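Local coordinates for protein isocitrate dehydrogenase [NAD] subunit 1, mitochondrial (Saccharomyces cerevisiae, PDB 3BLX) that belongs to the mitochondrial enzyme that oxidises isocitrate to 2-oxoglutarate and CO2 with NAD+ in the citric acid cycle, and also binds mitochondrial mRNA leaders, at residues Leu80-Ala85 against Ser273-Leu278; Gly76-Trp81 against Tyr266-Pro271; Val285-Ala290 against Thr326-Gly331. All blocks are in the same frame, centred on the assembly; numbering follows the deposited sequence.

Contact 1: Leu80-Ala85 against Ser273-Leu278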
loop_
_atom_site.group_PDB
_atom_site.type_symbol
_atom_site.label_atom_id
_atom_site.label_comp_id
_atom_site.label_asym_id
_atom_site.label_seq_id
_atom_site.Cartn_x
_atom_site.Cartn_y
_atom_site.Cartn_z
ATOM N N LEU E 80 -20.034 24.339 -17.271
ATOM C CA LEU E 80 -20.022 25.291 -16.166
ATOM C C LEU E 80 -21.291 25.264 -15.341
ATOM O O LEU E 80 -22.351 24.952 -15.856
ATOM C CB LEU E 80 -19.863 26.717 -16.679
ATOM C CG LEU E 80 -18.552 27.139 -17.307
ATOM C CD1 LEU E 80 -17.412 26.321 -16.702
ATOM C CD2 LEU E 80 -18.653 26.977 -18.814
ATOM N N TRP E 81 -21.152 25.585 -14.060
ATOM C CA TRP E 81 -22.229 26.183 -13.282
ATOM C C TRP E 81 -21.878 27.638 -13.044
ATOM O O TRP E 81 -20.749 27.967 -12.656
ATOM C CB TRP E 81 -22.400 25.503 -11.945
ATOM C CG TRP E 81 -23.087 24.233 -12.067
ATOM C CD1 TRP E 81 -24.421 24.003 -11.924
ATOM C CD2 TRP E 81 -22.487 22.986 -12.389
ATOM N NE1 TRP E 81 -24.693 22.676 -12.132
ATOM C CE2 TRP E 81 -23.520 22.029 -12.422
ATOM C CE3 TRP E 81 -21.171 22.582 -12.651
ATOM C CZ2 TRP E 81 -23.282 20.691 -12.699
ATOM C CZ3 TRP E 81 -20.933 21.260 -12.926
ATOM C CH2 TRP E 81 -21.985 20.323 -12.951
ATOM N N HIS E 82 -22.838 28.521 -13.280
ATOM C CA HIS E 82 -22.580 29.930 -13.071
ATOM C C HIS E 82 -23.043 30.411 -11.690
ATOM O O HIS E 82 -23.458 31.558 -11.519
ATOM C CB HIS E 82 -23.129 30.750 -14.230
ATOM C CG HIS E 82 -22.547 30.358 -15.552
ATOM N ND1 HIS E 82 -22.863 29.172 -16.176
ATOM C CD2 HIS E 82 -21.655 30.983 -16.360
ATOM C CE1 HIS E 82 -22.205 29.084 -17.320
ATOM N NE2 HIS E 82 -21.462 30.170 -17.455
ATOM N N THR E 83 -22.959 29.504 -10.716
ATOM C CA THR E 83 -22.969 29.857 -9.299
ATOM C C THR E 83 -21.584 30.408 -8.949
ATOM O O THR E 83 -20.611 30.113 -9.630
ATOM C CB THR E 83 -23.312 28.627 -8.389
ATOM O OG1 THR E 83 -22.250 27.657 -8.423
ATOM C CG2 THR E 83 -24.618 27.965 -8.838
ATOM N N PRO E 84 -21.487 31.227 -7.895
ATOM C CA PRO E 84 -20.175 31.787 -7.543
ATOM C C PRO E 84 -19.170 30.706 -7.126
ATOM O O PRO E 84 -17.963 30.888 -7.321
ATOM C CB PRO E 84 -20.493 32.718 -6.366
ATOM C CG PRO E 84 -21.970 32.970 -6.447
ATOM C CD PRO E 84 -22.564 31.728 -7.027
ATOM N N ALA E 85 -19.663 29.598 -6.573
ATOM C CA ALA E 85 -18.807 28.486 -6.151
ATOM C C ALA E 85 -17.993 27.869 -7.307
ATOM O O ALA E 85 -16.765 27.807 -7.232
ATOM C CB ALA E 85 -19.626 27.411 -5.415
ATOM N N SER E 273 -11.601 30.030 -17.628
ATOM C CA SER E 273 -11.990 31.173 -16.816
ATOM C C SER E 273 -13.267 30.931 -16.048
ATOM O O SER E 273 -13.710 31.787 -15.290
ATOM C CB SER E 273 -12.120 32.434 -17.668
ATOM O OG SER E 273 -10.924 33.182 -17.602
ATOM N N ARG E 274 -13.861 29.761 -16.242
ATOM C CA ARG E 274 -15.124 29.436 -15.596
ATOM C C ARG E 274 -16.252 30.383 -16.025
ATOM O O ARG E 274 -17.231 30.549 -15.304
ATOM C CB ARG E 274 -14.951 29.426 -14.076
ATOM C CG ARG E 274 -14.519 28.079 -13.511
ATOM C CD ARG E 274 -13.050 27.755 -13.746
ATOM N NE ARG E 274 -12.707 26.420 -13.243
ATOM C CZ ARG E 274 -12.321 26.157 -11.993
ATOM N NH1 ARG E 274 -12.224 27.147 -11.110
ATOM N NH2 ARG E 274 -12.033 24.905 -11.623
ATOM N N HIS E 275 -16.101 30.988 -17.207
ATOM C CA HIS E 275 -17.087 31.914 -17.783
ATOM C C HIS E 275 -17.520 32.982 -16.784
ATOM O O HIS E 275 -18.682 33.396 -16.737
ATOM C CB HIS E 275 -18.303 31.157 -18.319
ATOM C CG HIS E 275 -18.116 30.599 -19.699
ATOM N ND1 HIS E 275 -18.996 30.856 -20.733
ATOM C CD2 HIS E 275 -17.157 29.791 -20.215
ATOM C CE1 HIS E 275 -18.584 30.231 -21.825
ATOM N NE2 HIS E 275 -17.475 29.574 -21.538
ATOM N N VAL E 276 -16.552 33.383 -15.977
ATOM C CA VAL E 276 -16.714 34.427 -14.985
ATOM C C VAL E 276 -17.681 35.519 -15.468
ATOM O O VAL E 276 -18.864 35.528 -15.090
ATOM C CB VAL E 276 -15.322 35.019 -14.597
ATOM C CG1 VAL E 276 -14.717 34.287 -13.362
ATOM C CG2 VAL E 276 -14.365 34.973 -15.803
ATOM N N GLY E 277 -17.184 36.419 -16.316
ATOM C CA GLY E 277 -17.989 37.523 -16.814
ATOM C C GLY E 277 -18.800 37.170 -18.051
ATOM O O GLY E 277 -19.220 38.066 -18.805
ATOM N N LEU E 278 -18.997 35.865 -18.268
ATOM C CA LEU E 278 -19.922 35.380 -19.291
ATOM C C LEU E 278 -21.337 35.385 -18.743
ATOM O O LEU E 278 -21.926 34.327 -18.476
ATOM C CB LEU E 278 -19.531 33.999 -19.826
ATOM C CG LEU E 278 -18.987 34.023 -21.261
ATOM C CD1 LEU E 278 -20.067 33.632 -22.274
ATOM C CD2 LEU E 278 -18.346 35.388 -21.633
#

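Contact 2: Gly76-Trp81 against Tyr266-Pro271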
loop_
_atom_site.group_PDB
_atom_site.type_symbol
_atom_site.label_atom_id
_atom_site.label_comp_id
_atom_site.label_asym_id
_atom_site.label_seq_id
_atom_site.Cartn_x
_atom_site.Cartn_y
_atom_site.Cartn_z
ATOM N N GLY E 76 -12.089 13.577 -18.739
ATOM C CA GLY E 76 -13.395 14.211 -18.655
ATOM C C GLY E 76 -13.511 15.551 -19.344
ATOM O O GLY E 76 -12.535 16.277 -19.501
ATOM N N LEU E 77 -14.726 15.872 -19.765
ATOM C CA LEU E 77 -15.029 17.174 -20.345
ATOM C C LEU E 77 -16.123 17.750 -19.478
ATOM O O LEU E 77 -17.147 17.116 -19.245
ATOM C CB LEU E 77 -15.507 17.049 -21.798
ATOM C CG LEU E 77 -15.090 18.151 -22.779
ATOM C CD1 LEU E 77 -16.192 18.431 -23.748
ATOM C CD2 LEU E 77 -14.775 19.405 -22.076
ATOM N N LYS E 78 -15.903 18.957 -19.007
ATOM C CA LYS E 78 -16.767 19.527 -18.012
ATOM C C LYS E 78 -17.245 20.917 -18.426
ATOM O O LYS E 78 -16.449 21.740 -18.841
ATOM C CB LYS E 78 -16.021 19.546 -16.677
ATOM C CG LYS E 78 -16.536 20.491 -15.641
ATOM C CD LYS E 78 -16.000 20.100 -14.285
ATOM C CE LYS E 78 -15.729 21.328 -13.390
ATOM N NZ LYS E 78 -16.821 22.349 -13.439
ATOM N N GLY E 79 -18.554 21.159 -18.314
ATOM C CA GLY E 79 -19.135 22.475 -18.561
ATOM C C GLY E 79 -19.106 23.395 -17.344
ATOM O O GLY E 79 -18.249 23.257 -16.467
ATOM N N LEU E 80 -20.034 24.339 -17.271
ATOM C CA LEU E 80 -20.022 25.291 -16.166
ATOM C C LEU E 80 -21.291 25.264 -15.341
ATOM O O LEU E 80 -22.351 24.952 -15.856
ATOM C CB LEU E 80 -19.863 26.717 -16.679
ATOM C CG LEU E 80 -18.552 27.139 -17.307
ATOM C CD1 LEU E 80 -17.412 26.321 -16.702
ATOM C CD2 LEU E 80 -18.653 26.977 -18.814
ATOM N N TRP E 81 -21.152 25.585 -14.060
ATOM C CA TRP E 81 -22.229 26.183 -13.282
ATOM C C TRP E 81 -21.878 27.638 -13.044
ATOM O O TRP E 81 -20.749 27.967 -12.656
ATOM C CB TRP E 81 -22.400 25.503 -11.945
ATOM C CG TRP E 81 -23.087 24.233 -12.067
ATOM C CD1 TRP E 81 -24.421 24.003 -11.924
ATOM C CD2 TRP E 81 -22.487 22.986 -12.389
ATOM N NE1 TRP E 81 -24.693 22.676 -12.132
ATOM C CE2 TRP E 81 -23.520 22.029 -12.422
ATOM C CE3 TRP E 81 -21.171 22.582 -12.651
ATOM C CZ2 TRP E 81 -23.282 20.691 -12.699
ATOM C CZ3 TRP E 81 -20.933 21.260 -12.926
ATOM C CH2 TRP E 81 -21.985 20.323 -12.951
ATOM N N TYR E 266 -5.464 11.500 -13.853
ATOM C CA TYR E 266 -6.719 12.028 -14.371
ATOM C C TYR E 266 -6.538 13.352 -15.097
ATOM O O TYR E 266 -5.597 14.103 -14.824
ATOM C CB TYR E 266 -7.732 12.194 -13.240
ATOM C CG TYR E 266 -7.913 10.957 -12.407
ATOM C CD1 TYR E 266 -7.321 10.853 -11.166
ATOM C CD2 TYR E 266 -8.632 9.877 -12.877
ATOM C CE1 TYR E 266 -7.446 9.728 -10.401
ATOM C CE2 TYR E 266 -8.770 8.729 -12.124
ATOM C CZ TYR E 266 -8.168 8.660 -10.881
ATOM O OH TYR E 266 -8.296 7.515 -10.109
ATOM N N ALA E 267 -7.416 13.630 -16.047
ATOM C CA ALA E 267 -7.400 14.923 -16.707
ATOM C C ALA E 267 -8.842 15.326 -16.935
ATOM O O ALA E 267 -9.684 14.508 -17.301
ATOM C CB ALA E 267 -6.644 14.853 -18.002
ATOM N N VAL E 268 -9.135 16.589 -16.707
ATOM C CA VAL E 268 -10.484 17.081 -16.909
ATOM C C VAL E 268 -10.394 18.394 -17.667
ATOM O O VAL E 268 -9.715 19.324 -17.231
ATOM C CB VAL E 268 -11.189 17.327 -15.558
ATOM C CG1 VAL E 268 -12.464 18.124 -15.761
ATOM C CG2 VAL E 268 -11.469 16.020 -14.832
ATOM N N PHE E 269 -11.069 18.467 -18.806
ATOM C CA PHE E 269 -10.978 19.645 -19.668
ATOM C C PHE E 269 -12.193 20.532 -19.528
ATOM O O PHE E 269 -13.302 20.035 -19.389
ATOM C CB PHE E 269 -10.741 19.220 -21.116
ATOM C CG PHE E 269 -9.446 18.495 -21.298
ATOM C CD1 PHE E 269 -8.303 19.173 -21.679
ATOM C CD2 PHE E 269 -9.350 17.157 -20.982
ATOM C CE1 PHE E 269 -7.110 18.512 -21.806
ATOM C CE2 PHE E 269 -8.159 16.481 -21.103
ATOM C CZ PHE E 269 -7.030 17.168 -21.526
ATOM N N GLU E 270 -11.969 21.847 -19.534
ATOM C CA GLU E 270 -13.009 22.811 -19.167
ATOM C C GLU E 270 -12.497 24.206 -19.392
ATOM O O GLU E 270 -11.309 24.456 -19.249
ATOM C CB GLU E 270 -13.400 22.670 -17.694
ATOM C CG GLU E 270 -12.510 23.456 -16.741
ATOM C CD GLU E 270 -13.123 23.669 -15.343
ATOM O OE1 GLU E 270 -14.367 23.607 -15.206
ATOM O OE2 GLU E 270 -12.359 23.908 -14.376
ATOM N N PRO E 271 -13.394 25.127 -19.743
ATOM C CA PRO E 271 -13.033 26.528 -19.995
ATOM C C PRO E 271 -12.213 27.144 -18.846
ATOM O O PRO E 271 -12.568 27.037 -17.663
ATOM C CB PRO E 271 -14.388 27.218 -20.118
ATOM C CG PRO E 271 -15.325 26.154 -20.541
ATOM C CD PRO E 271 -14.842 24.896 -19.860
#

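Contact 3: Val285-Ala290 against Thr326-Gly331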
loop_
_atom_site.group_PDB
_atom_site.type_symbol
_atom_site.label_atom_id
_atom_site.label_comp_id
_atom_site.label_asym_id
_atom_site.label_seq_id
_atom_site.Cartn_x
_atom_site.Cartn_y
_atom_site.Cartn_z
ATOM N N VAL E 285 -27.384 32.050 -26.691
ATOM C CA VAL E 285 -26.566 33.206 -27.058
ATOM C C VAL E 285 -25.091 33.082 -26.669
ATOM O O VAL E 285 -24.255 33.875 -27.131
ATOM C CB VAL E 285 -27.135 34.528 -26.466
ATOM C CG1 VAL E 285 -28.493 34.819 -27.030
ATOM C CG2 VAL E 285 -27.209 34.456 -24.962
ATOM N N ALA E 286 -24.787 32.107 -25.808
ATOM C CA ALA E 286 -23.456 31.955 -25.199
ATOM C C ALA E 286 -22.347 31.548 -26.193
ATOM O O ALA E 286 -22.613 30.843 -27.151
ATOM C CB ALA E 286 -23.533 30.973 -24.067
ATOM N N ASN E 287 -21.120 32.014 -25.977
ATOM C CA ASN E 287 -20.010 31.635 -26.841
ATOM C C ASN E 287 -19.467 30.264 -26.470
ATOM O O ASN E 287 -19.025 30.072 -25.337
ATOM C CB ASN E 287 -18.888 32.672 -26.749
ATOM C CG ASN E 287 -17.926 32.585 -27.919
ATOM O OD1 ASN E 287 -18.007 31.657 -28.733
ATOM N ND2 ASN E 287 -17.009 33.551 -28.014
ATOM N N PRO E 288 -19.491 29.295 -27.420
ATOM C CA PRO E 288 -19.045 27.919 -27.160
ATOM C C PRO E 288 -17.555 27.738 -27.404
ATOM O O PRO E 288 -17.064 26.652 -27.156
ATOM C CB PRO E 288 -19.812 27.088 -28.187
ATOM C CG PRO E 288 -20.443 28.066 -29.115
ATOM C CD PRO E 288 -19.930 29.437 -28.812
ATOM N N THR E 289 -16.866 28.773 -27.881
ATOM C CA THR E 289 -15.446 28.692 -28.237
ATOM C C THR E 289 -14.527 28.062 -27.162
ATOM O O THR E 289 -13.713 27.196 -27.468
ATOM C CB THR E 289 -14.901 30.095 -28.652
ATOM O OG1 THR E 289 -15.639 30.568 -29.771
ATOM C CG2 THR E 289 -13.460 30.035 -29.032
ATOM N N ALA E 290 -14.668 28.506 -25.915
ATOM C CA ALA E 290 -13.829 28.045 -24.821
ATOM C C ALA E 290 -14.025 26.566 -24.611
ATOM O O ALA E 290 -13.070 25.833 -24.484
ATOM C CB ALA E 290 -14.120 28.822 -23.529
ATOM N N THR E 326 -20.665 34.968 -32.466
ATOM C CA THR E 326 -21.635 35.102 -31.382
ATOM C C THR E 326 -21.638 36.540 -30.796
ATOM O O THR E 326 -20.738 37.338 -31.079
ATOM C CB THR E 326 -21.381 33.983 -30.323
ATOM O OG1 THR E 326 -22.556 33.753 -29.541
ATOM C CG2 THR E 326 -20.225 34.329 -29.438
ATOM N N ARG E 327 -22.638 36.897 -29.996
ATOM C CA ARG E 327 -22.807 38.323 -29.640
ATOM C C ARG E 327 -21.729 38.986 -28.773
ATOM O O ARG E 327 -21.594 40.209 -28.778
ATOM C CB ARG E 327 -24.209 38.617 -29.071
ATOM C CG ARG E 327 -24.356 38.397 -27.589
ATOM C CD ARG E 327 -25.788 38.685 -27.140
ATOM N NE ARG E 327 -25.997 38.391 -25.719
ATOM C CZ ARG E 327 -27.176 38.455 -25.098
ATOM N NH1 ARG E 327 -28.270 38.802 -25.770
ATOM N NH2 ARG E 327 -27.264 38.168 -23.800
ATOM N N ASP E 328 -20.956 38.191 -28.046
ATOM C CA ASP E 328 -19.970 38.736 -27.114
ATOM C C ASP E 328 -18.665 39.149 -27.779
ATOM O O ASP E 328 -17.872 39.887 -27.182
ATOM C CB ASP E 328 -19.682 37.734 -25.999
ATOM C CG ASP E 328 -19.641 36.293 -26.505
ATOM O OD1 ASP E 328 -18.511 35.768 -26.700
ATOM O OD2 ASP E 328 -20.739 35.697 -26.703
ATOM N N ILE E 329 -18.428 38.660 -28.992
ATOM C CA ILE E 329 -17.283 39.132 -29.774
ATOM C C ILE E 329 -17.737 39.968 -30.964
ATOM O O ILE E 329 -17.043 40.050 -31.970
ATOM C CB ILE E 329 -16.366 37.991 -30.225
ATOM C CG1 ILE E 329 -17.183 36.865 -30.853
ATOM C CG2 ILE E 329 -15.568 37.463 -29.058
ATOM C CD1 ILE E 329 -16.313 35.773 -31.454
ATOM N N GLY E 330 -18.912 40.577 -30.833
ATOM C CA GLY E 330 -19.374 41.566 -31.790
ATOM C C GLY E 330 -20.281 41.074 -32.906
ATOM O O GLY E 330 -20.680 41.836 -33.784
ATOM N N GLY E 331 -20.601 39.792 -32.887
ATOM C CA GLY E 331 -21.518 39.239 -33.868
ATOM C C GLY E 331 -22.940 39.326 -33.358
ATOM O O GLY E 331 -23.214 40.071 -32.418
#

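Contact 1: Leu80-Ala85 against Ser273-Leu278
His275 meets two side chains of 80-85, one over its ring face and the other at its CB. On the buried side Leu80 extends its CG anti to the carbonyl carbon (chi1 -68°), so that CD2 lies over one face of the imidazole. This CH-pi contact places CD2 of Leu80 3.8 Å from the centroid of the His275 ring and 27° off the ring normal, offset toward the rim, nearest CD2 of His275. The two side chains cross at about a right angle, and the other branch of Leu80 turns to the backbone, with CD1 4.0 Å from CA of Arg274. Arg274 and His275 both adopt left-handed backbone angles, and a turn starting at His275 is closed by Leu278 N bonding to His275 O, 2.9 Å away. The loop lies between strand 267-269 and helix 289-302; in catalytic relatives of this dehydrogenase family the corresponding segment helps to hold the adenosine part of the dinucleotide. The guanidinium of Arg274 forms a salt bridge with Glu270, near Arg129, which by similarity binds substrate. The more open side belongs to His82, partly exposed, whose NE2 comes closest to CB of His275, at 3.4 Å. Its ring meets that of His275 obliquely, the planes 85° apart and the centroids 5.9 Å, with no hydrogen bond between the segments. What fixes the His82 ring instead is ND1, bonded to Asp26. An alanine in place of His275 would probably cost Leu80 the flat surface it rests on and leave the two segments more weakly joined. Farther along 80-85, Pro84 packs on Leu220 of the neighbouring subunit 2.

Contact 2: Gly76-Trp81 against Tyr266-Pro271
Three backbone hydrogen bonds hold the strands 76-80 and 267-269 side by side in parallel. The shortest, from Phe269 N to Gly76 O at 2.7 Å, is nearly straight at 174°, although its donor stands above the carbonyl plane. Gly76 N gives to Ala267 O, and Lys78 N to Phe269 O at 2.8 Å, almost along the C=O axis. Just past the end of strand 267-269, Glu270 runs alongside Lys78, pointing the same way, and a salt bridge joins NZ of Lys78 to OE1 of Glu270 at 3.3 Å. Each has a further partner: Asp86 for the lysine and, through OE2, Arg274 for the glutamate, so the buried charges form a chain. Strand 75-80 lies between 17-25 and 267-269, and 267-269 in turn pairs antiparallel with 258-262, in the central mixed sheet of the isocitrate/isopropylmalate dehydrogenase fold. Leu77 and Phe269 share one face, where CD2 of Leu77 lies 4.2 Å from CB of Phe269, and helix 289-302 packs over both. Val268 points to the opposite face, its CG1 3.9 Å from CB of Lys78. At the far end Leu80 CD2 meets Pro271 CG tip to tip, 3.8 Å apart.

Contact 3: Val285-Ala290 against Thr326-Gly331
Asn287 holds its CG anti to the backbone N (chi1 -162°), which carries the amide across toward 326-331, while Asp328 takes the crowded position between its own N and carbonyl carbon (chi1 38°) and so turns its carboxylate back to meet it. The side chains cross at about a right angle, with the amide and carboxylate planes 45° apart. ND2 of Asn287 donates to OD1 of Asp328 at 3.0 Å, on the syn lone pair of that oxygen, though the bond is bent. The other end of the amide is engaged within its own segment: OD1 of Asn287 accepts from Thr289 N at 3.2 Å and from Thr289 OG1 at 2.8 Å, both donors lying above the carbonyl plane. With Pro288 between them this is an Asx turn, and it gives a capping bond at the start of helix 289-302, in the Asn-Pro-Thr sequence that leads into it. Three bonds thus fix the rotation of one amide, whose donor and acceptor ends serve different segments; the carboxylate, if ionised, would probably polarise its N-H further. Thr326, its methyl in the crowded position, packs CG2 on the Asn287 amide, 3.3 Å from CG, and its hydroxyl OG1 lies 3.0 Å from Val285 O. Phe338 of helix 335-347 also touches the side chain of Asn287, which is buried. Toward the outside the contact loosens. Val285 lays CG2 over one face of the Arg327 guanidinium, 3.8 Å above its plane and near its rim, but that arginine is exposed and poorly ordered, and its extended chain also touches Ile280.

Followed from the N terminus, the chain runs along strand 75-80 and on through 80-85, and about 185 residues pass before either finds its partner. Contact 2 closes that long loop at 266-271; contact 1 closes nearly the same loop at 273-278. The two overlap at Leu80 and Trp81, and because the earlier segment meets the earlier partner, their loops cross rather than nest. Contact 3 follows in series, closing a shorter, mostly helical loop between 285-290 and 326-331. His275 of contact 1 packs on Asn287 O, and Pro271 of contact 2 on Ala290, so the central sheet, the loop after strand 267-269 and the C-terminal helices are joined.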